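Local coordinates for protein 3-methyladenine dna-glycosylase (Archaeoglobus fulgidus, PDB 2JHN) that belongs to the helix-hairpin-helix superfamily of base excision DNA repair proteins and carries an N-terminal domain resembling the TATA-box binding protein, at residues M16-L21 with Y284-S289; E87-M92 with L278-L283; V10-K15 with V48-E53; G33-A38 with V77-L82. The protein carries 1 engineered substitution. All coordinates share one frame; numbering follows the deposited sequence. Where two conformers were deposited one is given.

Contact 1: M16-L21 with Y284-S289. With NA (sodium ion), chain F.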
# COMPACT_ATOMS: atom_id res chain seq x y z
N MET A 16 -5.19 6.25 -8.94
CA MET A 16 -4.27 5.51 -9.82
C MET A 16 -2.85 6.10 -9.86
O MET A 16 -1.87 5.37 -10.02
CB MET A 16 -4.88 5.36 -11.23
CG MET A 16 -6.19 4.59 -11.26
SD MET A 16 -6.03 2.90 -10.60
CE MET A 16 -6.71 3.11 -8.95
N LYS A 17 -2.74 7.43 -9.72
CA LYS A 17 -1.44 8.11 -9.70
C LYS A 17 -0.59 7.63 -8.54
O LYS A 17 0.64 7.74 -8.56
CB LYS A 17 -1.63 9.62 -9.60
CG LYS A 17 -1.48 10.38 -10.92
CD LYS A 17 -1.84 11.86 -10.71
CE LYS A 17 -1.25 12.39 -9.42
NZ LYS A 17 0.09 12.95 -9.61
N PHE A 18 -1.24 7.09 -7.51
CA PHE A 18 -0.53 6.58 -6.35
C PHE A 18 0.41 5.44 -6.70
O PHE A 18 1.42 5.27 -6.04
CB PHE A 18 -1.49 6.14 -5.24
CG PHE A 18 -0.84 5.98 -3.91
CD1 PHE A 18 -0.61 7.09 -3.10
CD2 PHE A 18 -0.47 4.71 -3.45
CE1 PHE A 18 0.01 6.95 -1.86
CE2 PHE A 18 0.14 4.56 -2.19
CZ PHE A 18 0.39 5.68 -1.41
N PHE A 19 0.07 4.69 -7.76
CA PHE A 19 0.90 3.60 -8.27
C PHE A 19 2.11 4.16 -9.01
O PHE A 19 2.00 5.03 -9.87
CB PHE A 19 0.09 2.68 -9.20
CG PHE A 19 -1.00 1.91 -8.48
CD1 PHE A 19 -0.68 0.82 -7.65
CD2 PHE A 19 -2.33 2.25 -8.63
CE1 PHE A 19 -1.67 0.09 -6.99
CE2 PHE A 19 -3.35 1.52 -7.95
CZ PHE A 19 -3.01 0.44 -7.14
N VAL A 20 3.28 3.64 -8.66
CA VAL A 20 4.53 4.23 -9.11
C VAL A 20 4.93 3.74 -10.51
O VAL A 20 5.45 4.51 -11.33
CB VAL A 20 5.59 4.07 -7.98
CG1 VAL A 20 6.90 3.44 -8.47
CG2 VAL A 20 5.78 5.40 -7.24
N LEU A 21 4.64 2.48 -10.80
CA LEU A 21 4.93 1.88 -12.11
C LEU A 21 3.69 1.13 -12.60
O LEU A 21 3.64 -0.10 -12.55
CB LEU A 21 6.12 0.92 -12.01
CG LEU A 21 7.51 1.53 -11.87
CD1 LEU A 21 8.46 0.47 -11.36
CD2 LEU A 21 7.98 2.10 -13.21
N TYR A 284 2.95 14.11 -1.80
CA TYR A 284 3.63 15.40 -1.69
C TYR A 284 5.13 15.24 -1.89
O TYR A 284 5.76 15.97 -2.66
CB TYR A 284 3.34 16.00 -0.30
CG TYR A 284 3.73 17.44 -0.16
CD1 TYR A 284 3.01 18.44 -0.81
CD2 TYR A 284 4.80 17.81 0.63
CE1 TYR A 284 3.36 19.76 -0.67
CE2 TYR A 284 5.16 19.14 0.78
CZ TYR A 284 4.43 20.11 0.12
OH TYR A 284 4.78 21.43 0.25
N ASP A 285 5.70 14.25 -1.21
CA ASP A 285 7.11 13.94 -1.36
C ASP A 285 7.47 13.49 -2.78
O ASP A 285 8.54 13.87 -3.30
CB ASP A 285 7.55 12.87 -0.36
CG ASP A 285 9.08 12.62 -0.40
OD1 ASP A 285 9.87 13.60 -0.22
OD2 ASP A 285 9.46 11.45 -0.61
N ARG A 286 6.60 12.70 -3.41
CA ARG A 286 6.86 12.20 -4.76
C ARG A 286 6.63 13.29 -5.82
O ARG A 286 7.38 13.36 -6.80
CB ARG A 286 5.93 11.03 -5.10
CG ARG A 286 6.24 9.71 -4.40
CD ARG A 286 5.17 8.68 -4.81
NE ARG A 286 5.07 7.50 -3.94
CZ ARG A 286 3.98 6.75 -3.90
NH1 ARG A 286 2.94 7.08 -4.66
NH2 ARG A 286 3.92 5.67 -3.11
N PHE A 287 5.59 14.12 -5.60
CA PHE A 287 5.05 15.02 -6.65
C PHE A 287 5.25 16.52 -6.45
O PHE A 287 4.91 17.33 -7.33
CB PHE A 287 3.56 14.75 -6.88
CG PHE A 287 3.29 13.42 -7.51
CD1 PHE A 287 3.98 13.02 -8.65
CD2 PHE A 287 2.33 12.57 -6.97
CE1 PHE A 287 3.73 11.78 -9.25
CE2 PHE A 287 2.07 11.33 -7.55
CZ PHE A 287 2.76 10.94 -8.69
N PHE A 288 5.79 16.90 -5.31
CA PHE A 288 6.07 18.31 -5.04
C PHE A 288 7.32 18.40 -4.16
O PHE A 288 7.31 19.05 -3.10
CB PHE A 288 4.83 18.99 -4.41
CG PHE A 288 4.83 20.50 -4.53
CD1 PHE A 288 4.72 21.13 -5.77
CD2 PHE A 288 4.93 21.30 -3.38
CE1 PHE A 288 4.72 22.53 -5.88
CE2 PHE A 288 4.93 22.70 -3.48
CZ PHE A 288 4.83 23.32 -4.74
N SER A 289 8.39 17.71 -4.60
CA SER A 289 9.76 17.84 -4.06
C SER A 289 10.74 16.70 -4.41
O SER A 289 11.92 16.95 -4.67
CB SER A 289 9.77 18.09 -2.53
OG SER A 289 9.68 16.87 -1.79
NA NA F . 2.00 -1.82 -11.62
O HOH W 1 2.23 3.00 -4.51
O HOH W 2 1.37 -0.42 -10.18
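Phe18 has CG swung opposite its backbone N (chi1 -164°), which brings its ring round to Arg286, and the Arg286 chain, stretched out from CG to NE, carries the guanidinium across to meet both that ring and the carbonyl of the same residue. NH1 of Arg286 lies 2.7 Å from Phe18 O, yet the N-H points well off the line, at 128°, and the bond counts as weak. A water bridges the same two groups, donating to Phe18 O at 2.9 Å and taking only a long, weak bond from Arg286 NH2. The cation also sits over the Phe18 ring, with Arg286 CZ 4.5 Å from the ring centroid, a cation-pi contact in which the two planes are tilted by 55° and do not lie flat on each other. Val20 CG2 covers a face of the guanidinium, 4.0 Å from Arg286 NE.

One residue before Phe18, Lys17 bends at its last two torsions and sets NZ over the face of Phe287, 3.4 Å from the ring centroid, while Arg286 CB backs the opposite face. Lys17 was modelled in two conformers near a crystal neighbour, so this second cation-pi contact is doubtful. Just beyond, Leu21 O binds a sodium ion at 2.5 Å; a water, Leu24 O, Thr26 OG1 and Asp28 O complete the site. This is surface packing between domains: Arg286, near the end of helix 274-287 in the helical part, meets the turn that follows helix 12-17 of the TATA-box binding protein-like domain and leads into the sodium site.

Contact 2: E87-M92 with L278-L283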
# COMPACT_ATOMS: atom_id res chain seq x y z
N GLU A 87 -15.32 13.36 6.91
CA GLU A 87 -14.78 13.71 8.20
C GLU A 87 -13.28 14.02 8.13
O GLU A 87 -12.80 14.95 8.78
CB GLU A 87 -15.06 12.61 9.22
CG GLU A 87 -15.13 13.14 10.67
CD GLU A 87 -14.93 12.06 11.74
OE1 GLU A 87 -15.29 10.88 11.49
OE2 GLU A 87 -14.44 12.42 12.86
N LEU A 88 -12.55 13.21 7.35
CA LEU A 88 -11.13 13.49 7.10
C LEU A 88 -11.01 14.88 6.50
O LEU A 88 -10.16 15.68 6.91
CB LEU A 88 -10.55 12.46 6.11
CG LEU A 88 -9.17 12.76 5.49
CD1 LEU A 88 -8.07 12.79 6.51
CD2 LEU A 88 -8.83 11.74 4.35
N TYR A 89 -11.84 15.16 5.51
CA TYR A 89 -11.72 16.42 4.78
C TYR A 89 -12.02 17.61 5.69
O TYR A 89 -11.33 18.63 5.64
CB TYR A 89 -12.65 16.42 3.58
CG TYR A 89 -12.14 15.67 2.35
CD1 TYR A 89 -10.81 15.25 2.23
CD2 TYR A 89 -13.00 15.44 1.28
CE1 TYR A 89 -10.37 14.59 1.06
CE2 TYR A 89 -12.58 14.80 0.13
CZ TYR A 89 -11.27 14.37 0.03
OH TYR A 89 -10.90 13.75 -1.14
N ARG A 90 -13.06 17.48 6.51
CA ARG A 90 -13.39 18.49 7.55
C ARG A 90 -12.18 18.77 8.45
O ARG A 90 -11.83 19.93 8.73
CB ARG A 90 -14.58 18.00 8.37
CG ARG A 90 -15.29 19.05 9.19
CD ARG A 90 -16.53 18.46 9.87
NE ARG A 90 -17.51 18.08 8.85
CZ ARG A 90 -17.98 16.84 8.65
NH1 ARG A 90 -17.59 15.82 9.40
NH2 ARG A 90 -18.87 16.65 7.68
N PHE A 91 -11.54 17.69 8.90
CA PHE A 91 -10.36 17.77 9.76
C PHE A 91 -9.17 18.45 9.06
O PHE A 91 -8.53 19.33 9.63
CB PHE A 91 -10.00 16.35 10.26
CG PHE A 91 -8.80 16.31 11.17
CD1 PHE A 91 -8.96 16.33 12.56
CD2 PHE A 91 -7.51 16.25 10.64
CE1 PHE A 91 -7.84 16.29 13.40
CE2 PHE A 91 -6.39 16.21 11.47
CZ PHE A 91 -6.56 16.22 12.86
N MET A 92 -8.88 18.06 7.82
CA MET A 92 -7.80 18.68 7.09
C MET A 92 -8.02 20.20 6.90
O MET A 92 -7.06 20.97 6.92
CB MET A 92 -7.60 17.96 5.73
CG MET A 92 -7.05 16.54 5.94
SD MET A 92 -6.86 15.64 4.39
CE MET A 92 -5.26 16.26 3.93
N LEU A 278 -0.67 10.39 6.02
CA LEU A 278 0.55 9.76 5.56
C LEU A 278 0.56 9.54 4.04
O LEU A 278 1.58 9.78 3.38
CB LEU A 278 0.70 8.41 6.28
CG LEU A 278 1.85 7.51 5.83
CD1 LEU A 278 3.21 8.14 6.11
CD2 LEU A 278 1.72 6.15 6.48
N PHE A 279 -0.56 9.08 3.48
CA PHE A 279 -0.64 8.86 2.02
C PHE A 279 -0.54 10.19 1.22
O PHE A 279 0.09 10.23 0.15
CB PHE A 279 -1.92 8.10 1.64
CG PHE A 279 -1.82 6.59 1.86
CD1 PHE A 279 -1.38 6.05 3.07
CD2 PHE A 279 -2.21 5.70 0.83
CE1 PHE A 279 -1.32 4.64 3.27
CE2 PHE A 279 -2.16 4.30 1.03
CZ PHE A 279 -1.71 3.77 2.25
N TYR A 280 -1.17 11.25 1.75
CA TYR A 280 -1.00 12.62 1.19
C TYR A 280 0.47 13.08 1.26
O TYR A 280 0.94 13.73 0.33
CB TYR A 280 -1.92 13.63 1.90
CG TYR A 280 -3.39 13.49 1.49
CD1 TYR A 280 -4.19 12.52 2.08
CD2 TYR A 280 -3.96 14.33 0.51
CE1 TYR A 280 -5.55 12.34 1.71
CE2 TYR A 280 -5.33 14.19 0.14
CZ TYR A 280 -6.11 13.19 0.74
OH TYR A 280 -7.42 13.02 0.39
N LEU A 281 1.18 12.74 2.34
CA LEU A 281 2.61 13.09 2.49
C LEU A 281 3.47 12.30 1.47
O LEU A 281 4.41 12.86 0.91
CB LEU A 281 3.10 12.85 3.92
CG LEU A 281 2.48 13.72 5.01
CD1 LEU A 281 2.95 13.29 6.39
CD2 LEU A 281 2.77 15.24 4.80
N PHE A 282 3.13 11.04 1.21
CA PHE A 282 3.84 10.28 0.16
C PHE A 282 3.65 10.97 -1.21
O PHE A 282 4.60 11.13 -1.97
CB PHE A 282 3.34 8.84 0.03
CG PHE A 282 3.73 7.92 1.19
CD1 PHE A 282 4.95 8.06 1.86
CD2 PHE A 282 2.87 6.91 1.56
CE1 PHE A 282 5.29 7.16 2.94
CE2 PHE A 282 3.18 6.02 2.60
CZ PHE A 282 4.40 6.16 3.29
N LEU A 283 2.41 11.35 -1.52
CA LEU A 283 2.15 12.03 -2.80
C LEU A 283 2.95 13.34 -2.89
O LEU A 283 3.52 13.65 -3.92
CB LEU A 283 0.66 12.32 -2.97
CG LEU A 283 -0.26 11.12 -3.17
CD1 LEU A 283 -1.70 11.55 -2.97
CD2 LEU A 283 -0.02 10.54 -4.56
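Tyr280 reaches from helix 278-283 to meet three side chains of helix 87-92, whose axis stays 14.0 Å away and crosses at -67°. At that separation the backbones do not pack directly, and one long aromatic side chain spans the gap.

The ring-face contacts belong to Met92. Its chain runs straight to SD and then bends at chi3 (84°), laying the methyl CE over the middle of the Tyr280 ring, 4.1 Å from the centroid, in a CH-pi contact. SD lies over the same ring, 4.5 Å from its centroid, adding a Met-aromatic contact.

Apolar touching is slighter: Leu88 CD2 comes obliquely to Tyr280 CE1 at 4.3 Å.

An oxygen meets a ring edge where the two tyrosines cross at about a right angle: the phenol oxygen of Tyr280 arrives in the plane of the Tyr89 ring, with OH 3.4 Å from Tyr89 CE1. The polar ends find their partners on one glycine between the helices: Tyr280 OH is hydrogen-bonded to Gly109 O and Tyr89 OH to Gly109 N. Phe108 adds an edge-to-face neighbour for the Tyr280 ring.

Chemically, then, the buried interface is held across the helices by dispersion and sulfur-ring attraction, while both phenol groups are satisfied by the chain at Gly109, which ties that segment to both helices at once.

Contact 3: V10-K15 with V48-E53; sequences VNWELK and VMAYPE
Trp12 and Pro52 bring the two backbones to their nearest approach, with Trp12 CA 6.9 Å from Pro52 CA, where the first turn of helix 12-17 comes up to the extended strand carrying Ala50 to Pro52, near the corner at Glu53. Asn11 is the N-cap of the helix: its OD1 takes a bond from Leu14 N at 2.8 Å and 164°, fixing the turn from which Trp12 projects.

The Trp12 side chain, with CG opposite the backbone N (chi1 -172°), points its indole at the strand. Pro52 lies across one face, CD poised 3.4 Å from the centroid of the five-membered ring, a close CH-pi contact just 6° off the normal. Tyr51 CA approaches the indole obliquely, 4.0 Å from Trp12 CZ2. At the benzene end, Trp12 CZ2 comes obliquely to Ala50 O at 3.4 Å, and Trp12 CH2 packs on Ala50 CB at 4.3 Å. The indole N-H is used by Gly33 O, so the ring is pinned in rotation as well as covered.

Trp12 also touches Ile58 and Leu80, and thus plugs a helix into the hydrophobic layer between the antiparallel sheet and helix 69-80 in the TATA-box binding protein-like domain.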
# COMPACT_ATOMS: atom_id res chain seq x y z
N VAL A 10 -14.98 10.23 -5.72
CA VAL A 10 -13.56 9.90 -5.61
C VAL A 10 -12.93 10.28 -6.94
O VAL A 10 -13.55 10.12 -8.01
CB VAL A 10 -13.37 8.40 -5.27
CG1 VAL A 10 -13.80 7.52 -6.43
CG2 VAL A 10 -11.93 8.09 -4.84
N ASN A 11 -11.73 10.84 -6.89
CA ASN A 11 -10.97 11.10 -8.08
C ASN A 11 -10.14 9.85 -8.41
O ASN A 11 -9.10 9.62 -7.82
CB ASN A 11 -10.08 12.31 -7.88
CG ASN A 11 -9.38 12.72 -9.15
OD1 ASN A 11 -8.70 11.92 -9.77
ND2 ASN A 11 -9.57 13.97 -9.57
N TRP A 12 -10.63 9.06 -9.37
CA TRP A 12 -9.97 7.82 -9.76
C TRP A 12 -8.57 8.06 -10.30
O TRP A 12 -7.65 7.28 -10.04
CB TRP A 12 -10.82 7.07 -10.79
CG TRP A 12 -10.32 5.69 -11.12
CD1 TRP A 12 -9.64 5.30 -12.26
CD2 TRP A 12 -10.46 4.52 -10.32
NE1 TRP A 12 -9.34 3.95 -12.19
CE2 TRP A 12 -9.86 3.45 -11.03
CE3 TRP A 12 -11.05 4.27 -9.07
CZ2 TRP A 12 -9.82 2.14 -10.52
CZ3 TRP A 12 -11.00 2.95 -8.55
CH2 TRP A 12 -10.39 1.92 -9.28
N GLU A 13 -8.40 9.13 -11.08
CA GLU A 13 -7.10 9.40 -11.67
C GLU A 13 -6.03 9.59 -10.59
O GLU A 13 -4.93 9.07 -10.71
CB GLU A 13 -7.17 10.60 -12.64
CG GLU A 13 -8.29 10.51 -13.68
CD GLU A 13 -9.56 11.26 -13.27
OE1 GLU A 13 -9.76 12.40 -13.74
OE2 GLU A 13 -10.35 10.72 -12.46
N LEU A 14 -6.37 10.32 -9.52
CA LEU A 14 -5.48 10.51 -8.37
C LEU A 14 -5.23 9.20 -7.58
O LEU A 14 -4.10 8.95 -7.15
CB LEU A 14 -6.01 11.60 -7.43
CG LEU A 14 -5.86 13.05 -7.90
CD1 LEU A 14 -6.32 14.02 -6.82
CD2 LEU A 14 -4.43 13.40 -8.31
N LYS A 15 -6.27 8.39 -7.40
CA LYS A 15 -6.09 7.04 -6.81
C LYS A 15 -5.08 6.22 -7.61
O LYS A 15 -4.21 5.59 -7.04
CB LYS A 15 -7.42 6.28 -6.71
CG LYS A 15 -8.37 6.79 -5.62
CD LYS A 15 -7.83 6.61 -4.22
CE LYS A 15 -8.99 6.56 -3.22
NZ LYS A 15 -8.36 6.54 -1.89
N VAL A 48 -9.69 -9.92 -10.96
CA VAL A 48 -10.53 -8.78 -10.56
C VAL A 48 -10.03 -7.55 -11.31
O VAL A 48 -8.82 -7.35 -11.42
CB VAL A 48 -10.51 -8.52 -9.03
CG1 VAL A 48 -11.41 -7.32 -8.68
CG2 VAL A 48 -11.00 -9.74 -8.25
N MET A 49 -10.96 -6.74 -11.83
CA MET A 49 -10.60 -5.44 -12.38
C MET A 49 -11.64 -4.42 -11.93
O MET A 49 -12.77 -4.77 -11.59
CB MET A 49 -10.50 -5.48 -13.92
CG MET A 49 -11.83 -5.53 -14.61
SD MET A 49 -11.67 -5.93 -16.35
CE MET A 49 -11.08 -4.41 -17.00
N ALA A 50 -11.25 -3.16 -11.91
CA ALA A 50 -12.14 -2.10 -11.44
C ALA A 50 -11.82 -0.80 -12.14
O ALA A 50 -10.68 -0.53 -12.49
CB ALA A 50 -12.06 -1.94 -9.92
N TYR A 51 -12.86 0.02 -12.34
CA TYR A 51 -12.76 1.27 -13.06
C TYR A 51 -14.06 2.03 -12.80
O TYR A 51 -15.09 1.41 -12.52
CB TYR A 51 -12.56 1.03 -14.57
CG TYR A 51 -13.64 0.15 -15.18
CD1 TYR A 51 -14.82 0.72 -15.68
CD2 TYR A 51 -13.49 -1.24 -15.26
CE1 TYR A 51 -15.84 -0.08 -16.23
CE2 TYR A 51 -14.50 -2.05 -15.81
CZ TYR A 51 -15.67 -1.45 -16.30
OH TYR A 51 -16.69 -2.20 -16.85
N PRO A 52 -14.00 3.37 -12.83
CA PRO A 52 -15.16 4.20 -12.56
C PRO A 52 -16.17 4.23 -13.73
O PRO A 52 -15.76 4.27 -14.89
CB PRO A 52 -14.57 5.59 -12.38
CG PRO A 52 -13.31 5.59 -13.12
CD PRO A 52 -12.79 4.16 -13.10
N GLU A 53 -17.45 4.21 -13.42
CA GLU A 53 -18.40 4.61 -14.46
C GLU A 53 -18.91 6.04 -14.23
O GLU A 53 -19.40 6.70 -15.16
CB GLU A 53 -19.49 3.56 -14.68
CG GLU A 53 -20.73 3.75 -13.90
CD GLU A 53 -21.76 2.66 -14.12
OE1 GLU A 53 -21.72 1.91 -15.13
OE2 GLU A 53 -22.60 2.52 -13.24

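Contact 4: G33-A38 with V77-L82; sequences GVWRRA and VEYLGL
Trp35 and Tyr79 lean against each other obliquely, their ring planes 44° apart and the centroid of the six-membered indole ring 5.8 Å from that of the phenol. The touch is made by Trp35 CZ2 and Tyr79 CE2, at 3.7 Å. Both side chains leave the backbone toward each other, and CG opposite the backbone N (Trp35 chi1 170°, Tyr79 chi1 177°) brings CZ2 and CE2 together. Leu80, one residue on, comes over a face of the indole, with CD2 4.4 Å from Trp35 CE2.

Arg37, two residues farther along the strand and on the same face as Trp35, brings its guanidinium beside the phenol end: Tyr79 OH lies near the guanidinium plane, 3.8 Å from Arg37 NH1. This arginine has two deposited conformers, so the detail is doubtful.

The polar ends converge on Asp28. Its OD1 accepts from both Trp35 NE1 and Tyr79 OH, and its OD2 forms a long, weak ion pair with Arg37, whose NH2 bridges to Glu120. In chemical terms, the buried rings supply apolar packing between strand and helix while their N-H and O-H groups probably stabilise the negative charge of Asp28, the residue whose backbone O binds sodium.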
# COMPACT_ATOMS: atom_id res chain seq x y z
N GLY A 33 -6.61 3.66 -17.25
CA GLY A 33 -7.47 3.94 -16.11
C GLY A 33 -8.26 2.75 -15.58
O GLY A 33 -9.19 2.93 -14.82
N VAL A 34 -7.89 1.54 -16.01
CA VAL A 34 -8.51 0.33 -15.49
C VAL A 34 -7.46 -0.41 -14.67
O VAL A 34 -6.41 -0.76 -15.19
CB VAL A 34 -9.05 -0.59 -16.62
CG1 VAL A 34 -9.63 -1.82 -16.02
CG2 VAL A 34 -10.11 0.15 -17.46
N TRP A 35 -7.76 -0.62 -13.39
CA TRP A 35 -6.90 -1.33 -12.46
C TRP A 35 -7.22 -2.83 -12.48
O TRP A 35 -8.40 -3.21 -12.52
CB TRP A 35 -7.14 -0.78 -11.04
CG TRP A 35 -6.50 -1.56 -9.91
CD1 TRP A 35 -5.27 -1.36 -9.37
CD2 TRP A 35 -7.08 -2.66 -9.19
NE1 TRP A 35 -5.03 -2.26 -8.36
CE2 TRP A 35 -6.13 -3.07 -8.23
CE3 TRP A 35 -8.30 -3.35 -9.29
CZ2 TRP A 35 -6.36 -4.12 -7.34
CZ3 TRP A 35 -8.53 -4.42 -8.39
CH2 TRP A 35 -7.57 -4.79 -7.43
N ARG A 36 -6.19 -3.67 -12.40
CA ARG A 36 -6.44 -5.10 -12.26
C ARG A 36 -5.33 -5.87 -11.57
O ARG A 36 -4.15 -5.48 -11.60
CB ARG A 36 -6.75 -5.78 -13.62
CG ARG A 36 -5.56 -5.96 -14.51
CD ARG A 36 -6.04 -6.41 -15.93
NE ARG A 36 -4.89 -6.93 -16.67
CZ ARG A 36 -4.12 -6.21 -17.48
NH1 ARG A 36 -4.37 -4.93 -17.71
NH2 ARG A 36 -3.09 -6.79 -18.07
N ARG A 37 -5.73 -6.98 -10.96
CA ARG A 37 -4.80 -7.98 -10.41
C ARG A 37 -5.52 -9.29 -10.16
O ARG A 37 -6.75 -9.35 -10.20
CB ARG A 37 -4.11 -7.49 -9.13
CG ARG A 37 -4.98 -7.37 -7.91
CD ARG A 37 -4.11 -6.81 -6.75
NE ARG A 37 -3.43 -7.86 -5.98
CZ ARG A 37 -2.44 -7.64 -5.11
NH1 ARG A 37 -1.97 -6.40 -4.89
NH2 ARG A 37 -1.89 -8.65 -4.47
N ALA A 38 -4.73 -10.33 -9.90
CA ALA A 38 -5.27 -11.61 -9.49
C ALA A 38 -5.24 -11.56 -7.96
O ALA A 38 -4.27 -11.06 -7.35
CB ALA A 38 -4.41 -12.75 -10.01
N VAL A 77 -12.77 -2.06 -1.31
CA VAL A 77 -13.06 -0.81 -0.60
C VAL A 77 -11.87 -0.45 0.33
O VAL A 77 -11.41 0.69 0.36
CB VAL A 77 -14.36 -0.92 0.22
CG1 VAL A 77 -14.48 0.26 1.23
CG2 VAL A 77 -15.58 -0.96 -0.73
N GLU A 78 -11.40 -1.44 1.06
CA GLU A 78 -10.29 -1.26 2.00
C GLU A 78 -8.96 -0.98 1.24
O GLU A 78 -8.16 -0.10 1.62
CB GLU A 78 -10.17 -2.50 2.88
CG GLU A 78 -9.06 -2.37 3.93
CD GLU A 78 -8.81 -3.65 4.67
OE1 GLU A 78 -8.86 -4.74 4.04
OE2 GLU A 78 -8.53 -3.57 5.89
N TYR A 79 -8.70 -1.75 0.19
CA TYR A 79 -7.43 -1.63 -0.54
C TYR A 79 -7.29 -0.31 -1.33
O TYR A 79 -6.22 0.34 -1.33
CB TYR A 79 -7.27 -2.82 -1.49
CG TYR A 79 -6.01 -2.75 -2.33
CD1 TYR A 79 -4.77 -3.10 -1.78
CD2 TYR A 79 -6.06 -2.38 -3.70
CE1 TYR A 79 -3.60 -3.07 -2.53
CE2 TYR A 79 -4.88 -2.35 -4.47
CZ TYR A 79 -3.65 -2.71 -3.87
OH TYR A 79 -2.45 -2.69 -4.56
N LEU A 80 -8.35 0.05 -2.03
CA LEU A 80 -8.35 1.27 -2.87
C LEU A 80 -8.67 2.52 -2.05
O LEU A 80 -8.46 3.63 -2.53
CB LEU A 80 -9.37 1.11 -4.03
CG LEU A 80 -9.12 -0.07 -5.00
CD1 LEU A 80 -10.36 -0.32 -5.88
CD2 LEU A 80 -7.90 0.17 -5.86
N GLY A 81 -9.18 2.33 -0.83
CA GLY A 81 -9.48 3.46 0.06
C GLY A 81 -10.74 4.22 -0.38
O GLY A 81 -10.69 5.44 -0.59
N LEU A 82 -11.86 3.51 -0.52
CA LEU A 82 -13.06 4.16 -1.11
C LEU A 82 -14.05 4.71 -0.09
O LEU A 82 -15.12 5.26 -0.47
CB LEU A 82 -13.78 3.22 -2.07
CG LEU A 82 -12.95 2.65 -3.20
CD1 LEU A 82 -13.70 1.57 -3.94
CD2 LEU A 82 -12.43 3.77 -4.16

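Contacts 3 and 4 lie closest together, with centres about 7 Å apart, on neighbouring strands 44-54 and 34-41 of the five-stranded antiparallel sheet; Trp12 and Lys15 bind the carbonyls of Gly33 and Gly81 to join them. Along the chain these two interleave, contact 2 opens after both have closed, and contact 1 spans from the N-terminal domain to the last helix, enclosing contacts 2 and 4 and interleaving with contact 3. Helix 12-17 serves contacts 1 and 3, helix 274-287 contacts 1 and 2; the latter pair, centred about 14 Å apart, touch where Phe18 packs on Phe279. Contact 1 thus connects the sheet domain to the helical part closed by the C-terminal helix.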